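Local coordinates for ThiJ/PfpI family protein (Francisella tularensis subsp. novicida, PDB 4P5P) that probably acts on methylglyoxal as a glyoxalase III of the Hsp31-like DJ-1/PfpI family, and is a virulence factor of Francisella that may also act as a cysteine protease, at residues D12-N16 and S17-T21; N161-K164 and I165-L168. All coordinates share one frame; numbering follows the deposited sequence. Where two conformers were deposited one is given.

In the fold
Both contacts are local: each joins neighbouring residues of one continuous run of chain, at the same end of the flavodoxin-like domain, centred about 19 Å from the centre of the chain and about 16 Å from the other. Contact 1 is a surface loop between strand 2-8 and helix 26-35, turned back on itself; contact 2, partly buried, is the C-terminal end of helix 160-165. Each relies on a glycine with positive phi and on backbone carbonyls that accept from nearby N-H groups, but contact 1 adds a serine hydroxyl, whereas contact 2 sends Glu163 inward to two histidines and Glu162 to other polar groups. They touch where Met14 CE lies 3.8 Å from Leu168 CD1, and Met14, Thr21, Glu163 and Leu168 all reach His102.

Contact 1 (D12-N16 and S17-T21); sequences DVMGN and SNEKT
Met14, Ser17 and Thr21 hold together a loop that doubles back through a type II' beta turn, Met14 to Ser17, with Gly15 supplying the positive phi at its first corner. The carbonyl oxygen of Met14 is gripped twice from the far side of the turn. Ser17 OG donates to Met14 O over 2.7 Å, lying in the carbonyl plane on a lone pair, while the backbone N of Ser17 reaches the same oxygen at a longer 3.3 Å, tilted out of that plane. The hydroxyl can do this because chi1 (77°) sets OG between the backbone N and carbonyl carbon of Ser17; there it also accepts from Glu19 N, completing an ST turn. Beyond the turn the two arms run antiparallel. Met14 N donates to Glu19 O at 2.8 Å, and Thr21 N to Asp12 O at 2.9 Å, on either side of a single bridge between Val13 and Lys20. On one face the bent Met14 side chain runs alongside that of Glu19 and crosses Thr21 at about a right angle, directed toward His102 and Val171. Thr21 OG1 is hydrogen-bonded to Asp55, while the methyl CG2 of Thr21 packs against the peptide joining Val13 and Met14, 3.7 Å from Met14 N. At the far end of the methionine, CE rests 3.8 Å from Thr21 CB and 3.7 Å from Glu19 OE2.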
# COMPACT_ATOMS: atom_id res chain seq x y z
N ASP A 12 12.70 6.70 -4.39
CA ASP A 12 12.36 8.05 -4.86
C ASP A 12 12.70 8.36 -6.32
O ASP A 12 12.50 9.49 -6.74
CB ASP A 12 13.04 9.11 -3.98
CG ASP A 12 14.56 9.10 -4.06
OD1 ASP A 12 15.15 8.13 -4.55
OD2 ASP A 12 15.19 10.07 -3.59
N VAL A 13 13.16 7.38 -7.09
CA VAL A 13 13.48 7.63 -8.50
C VAL A 13 12.75 6.66 -9.41
O VAL A 13 12.68 5.46 -9.14
CB VAL A 13 15.00 7.53 -8.78
CG1 VAL A 13 15.30 7.71 -10.27
CG2 VAL A 13 15.75 8.56 -7.97
N MET A 14 12.21 7.19 -10.49
CA MET A 14 11.45 6.41 -11.44
C MET A 14 12.40 5.63 -12.35
O MET A 14 12.74 6.07 -13.44
CB MET A 14 10.53 7.33 -12.24
CG MET A 14 9.40 6.61 -12.95
SD MET A 14 8.03 6.16 -11.87
CE MET A 14 7.07 7.67 -11.82
N GLY A 15 12.87 4.49 -11.88
CA GLY A 15 13.70 3.63 -12.70
C GLY A 15 15.04 4.24 -13.07
O GLY A 15 15.77 4.72 -12.21
N ASN A 16 15.39 4.18 -14.36
CA ASN A 16 16.68 4.70 -14.84
C ASN A 16 16.61 6.16 -15.29
O ASN A 16 17.62 6.75 -15.68
CB ASN A 16 17.19 3.84 -16.00
CG ASN A 16 17.48 2.42 -15.60
OD1 ASN A 16 17.05 1.47 -16.25
ND2 ASN A 16 18.22 2.25 -14.50
N SER A 17 15.41 6.73 -15.23
CA SER A 17 15.24 8.15 -15.52
C SER A 17 15.65 8.99 -14.31
O SER A 17 16.01 8.46 -13.25
CB SER A 17 13.80 8.44 -15.90
OG SER A 17 12.97 8.45 -14.75
N ASN A 18 15.60 10.31 -14.48
CA ASN A 18 15.87 11.23 -13.39
C ASN A 18 14.58 11.67 -12.72
O ASN A 18 14.61 12.49 -11.81
CB ASN A 18 16.63 12.46 -13.90
CG ASN A 18 18.04 12.13 -14.34
OD1 ASN A 18 18.68 11.25 -13.77
ND2 ASN A 18 18.53 12.85 -15.34
N GLU A 19 13.45 11.14 -13.17
CA GLU A 19 12.14 11.54 -12.64
C GLU A 19 11.99 11.10 -11.20
O GLU A 19 12.32 9.97 -10.85
CB GLU A 19 11.00 10.95 -13.49
CG GLU A 19 9.61 11.44 -13.06
CD GLU A 19 8.45 10.77 -13.80
OE1 GLU A 19 8.68 10.05 -14.80
OE2 GLU A 19 7.28 10.99 -13.39
N LYS A 20 11.51 12.00 -10.36
CA LYS A 20 11.27 11.68 -8.96
C LYS A 20 9.93 10.96 -8.76
O LYS A 20 8.95 11.25 -9.44
CB LYS A 20 11.31 12.95 -8.12
CG LYS A 20 12.67 13.64 -8.10
CD LYS A 20 13.74 12.77 -7.44
CE LYS A 20 15.02 13.56 -7.13
NZ LYS A 20 15.45 13.40 -5.71
N THR A 21 9.90 10.02 -7.83
CA THR A 21 8.65 9.38 -7.48
C THR A 21 8.67 9.06 -5.99
O THR A 21 9.47 9.62 -5.22
CB THR A 21 8.39 8.11 -8.32
OG1 THR A 21 7.08 7.60 -8.04
CG2 THR A 21 9.40 7.02 -8.02

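Contact 2 (N161-K164 and I165-L168); sequences NEEK and IVGL
The side chain of Glu163 sets out with CG anti to the backbone N (chi1 -159°), then bends at chi2 (75°), which brings OE2 back over the helix end to within 3.6 Å of Leu168 CB and 3.7 Å of Val166 CG2. Two residues earlier the side chain of Asn161, also trans at chi1, slants across that of Ile165, whose CD1 lies 3.8 Å from Asn161 OD1, while ND2 of Asn161 is hydrogen-bonded to Glu192. The helix itself ends in a Schellman motif. The last regular bonds run from Ile165 N to Asn161 O and from Val166 N to Glu162 O. Gly167 then turns to positive phi, and Leu168 N reaches back to Glu163 O at 3.2 Å, nearly in line with the carbonyl. Inside that closure Gly167 N meets Lys164 O at 3.1 Å from well above the carbonyl plane, a bent bond with 141° at the hydrogen. Glycine accommodates the reversal, and Leu168 is carried round to touch His102. The carboxylate of Glu163 is buried and bonded through OE2 to His102 and through OE1 to His133, next to Cys132, which is oxidised to a sulfinic acid. With a histidine bonded to each oxygen, and carbon of Val166 and Leu168 against OE2, this carboxylate is held in a fixed rotation and both its buried oxygens are satisfied.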
# COMPACT_ATOMS: atom_id res chain seq x y z
N ASN A 161 -4.15 -0.76 -18.09
CA ASN A 161 -4.82 0.34 -18.79
C ASN A 161 -4.40 1.68 -18.19
O ASN A 161 -3.95 2.58 -18.90
CB ASN A 161 -6.33 0.14 -18.71
CG ASN A 161 -7.12 1.27 -19.36
OD1 ASN A 161 -6.73 1.83 -20.40
ND2 ASN A 161 -8.26 1.59 -18.76
N GLU A 162 -4.54 1.79 -16.88
CA GLU A 162 -4.17 3.02 -16.18
C GLU A 162 -2.68 3.30 -16.36
O GLU A 162 -2.28 4.44 -16.57
CB GLU A 162 -4.55 2.92 -14.69
CG GLU A 162 -6.02 3.22 -14.43
CD GLU A 162 -6.61 2.52 -13.22
OE1 GLU A 162 -6.19 1.39 -12.90
OE2 GLU A 162 -7.52 3.10 -12.59
N GLU A 163 -1.85 2.26 -16.28
CA GLU A 163 -0.40 2.42 -16.46
C GLU A 163 -0.06 2.96 -17.87
O GLU A 163 0.84 3.78 -18.03
CB GLU A 163 0.32 1.08 -16.21
CG GLU A 163 1.80 1.25 -15.89
CD GLU A 163 2.04 1.76 -14.47
OE1 GLU A 163 2.09 0.92 -13.55
OE2 GLU A 163 2.17 2.99 -14.27
N LYS A 164 -0.80 2.50 -18.87
CA LYS A 164 -0.62 2.98 -20.24
C LYS A 164 -1.05 4.44 -20.39
O LYS A 164 -0.37 5.23 -21.05
CB LYS A 164 -1.39 2.08 -21.21
CG LYS A 164 -1.12 2.37 -22.67
CD LYS A 164 -1.80 1.36 -23.58
CE LYS A 164 -1.65 1.75 -25.04
NZ LYS A 164 -2.07 0.67 -25.97
N ILE A 165 -2.16 4.80 -19.77
CA ILE A 165 -2.66 6.17 -19.81
C ILE A 165 -1.63 7.16 -19.26
O ILE A 165 -1.46 8.24 -19.82
CB ILE A 165 -3.99 6.30 -19.05
CG1 ILE A 165 -5.10 5.57 -19.81
CG2 ILE A 165 -4.38 7.76 -18.85
CD1 ILE A 165 -6.35 5.33 -19.00
N VAL A 166 -0.95 6.81 -18.17
CA VAL A 166 0.02 7.72 -17.55
C VAL A 166 1.42 7.59 -18.18
O VAL A 166 2.36 8.28 -17.77
CB VAL A 166 0.13 7.49 -16.02
CG1 VAL A 166 -1.21 7.74 -15.35
CG2 VAL A 166 0.65 6.10 -15.69
N GLY A 167 1.55 6.71 -19.17
CA GLY A 167 2.75 6.63 -19.99
C GLY A 167 3.96 5.97 -19.35
O GLY A 167 5.09 6.25 -19.73
N LEU A 168 3.73 5.07 -18.39
CA LEU A 168 4.83 4.47 -17.64
C LEU A 168 4.93 2.97 -17.82
O LEU A 168 5.68 2.32 -17.10
CB LEU A 168 4.68 4.82 -16.15
CG LEU A 168 4.86 6.30 -15.82
CD1 LEU A 168 4.42 6.58 -14.39
CD2 LEU A 168 6.30 6.74 -16.03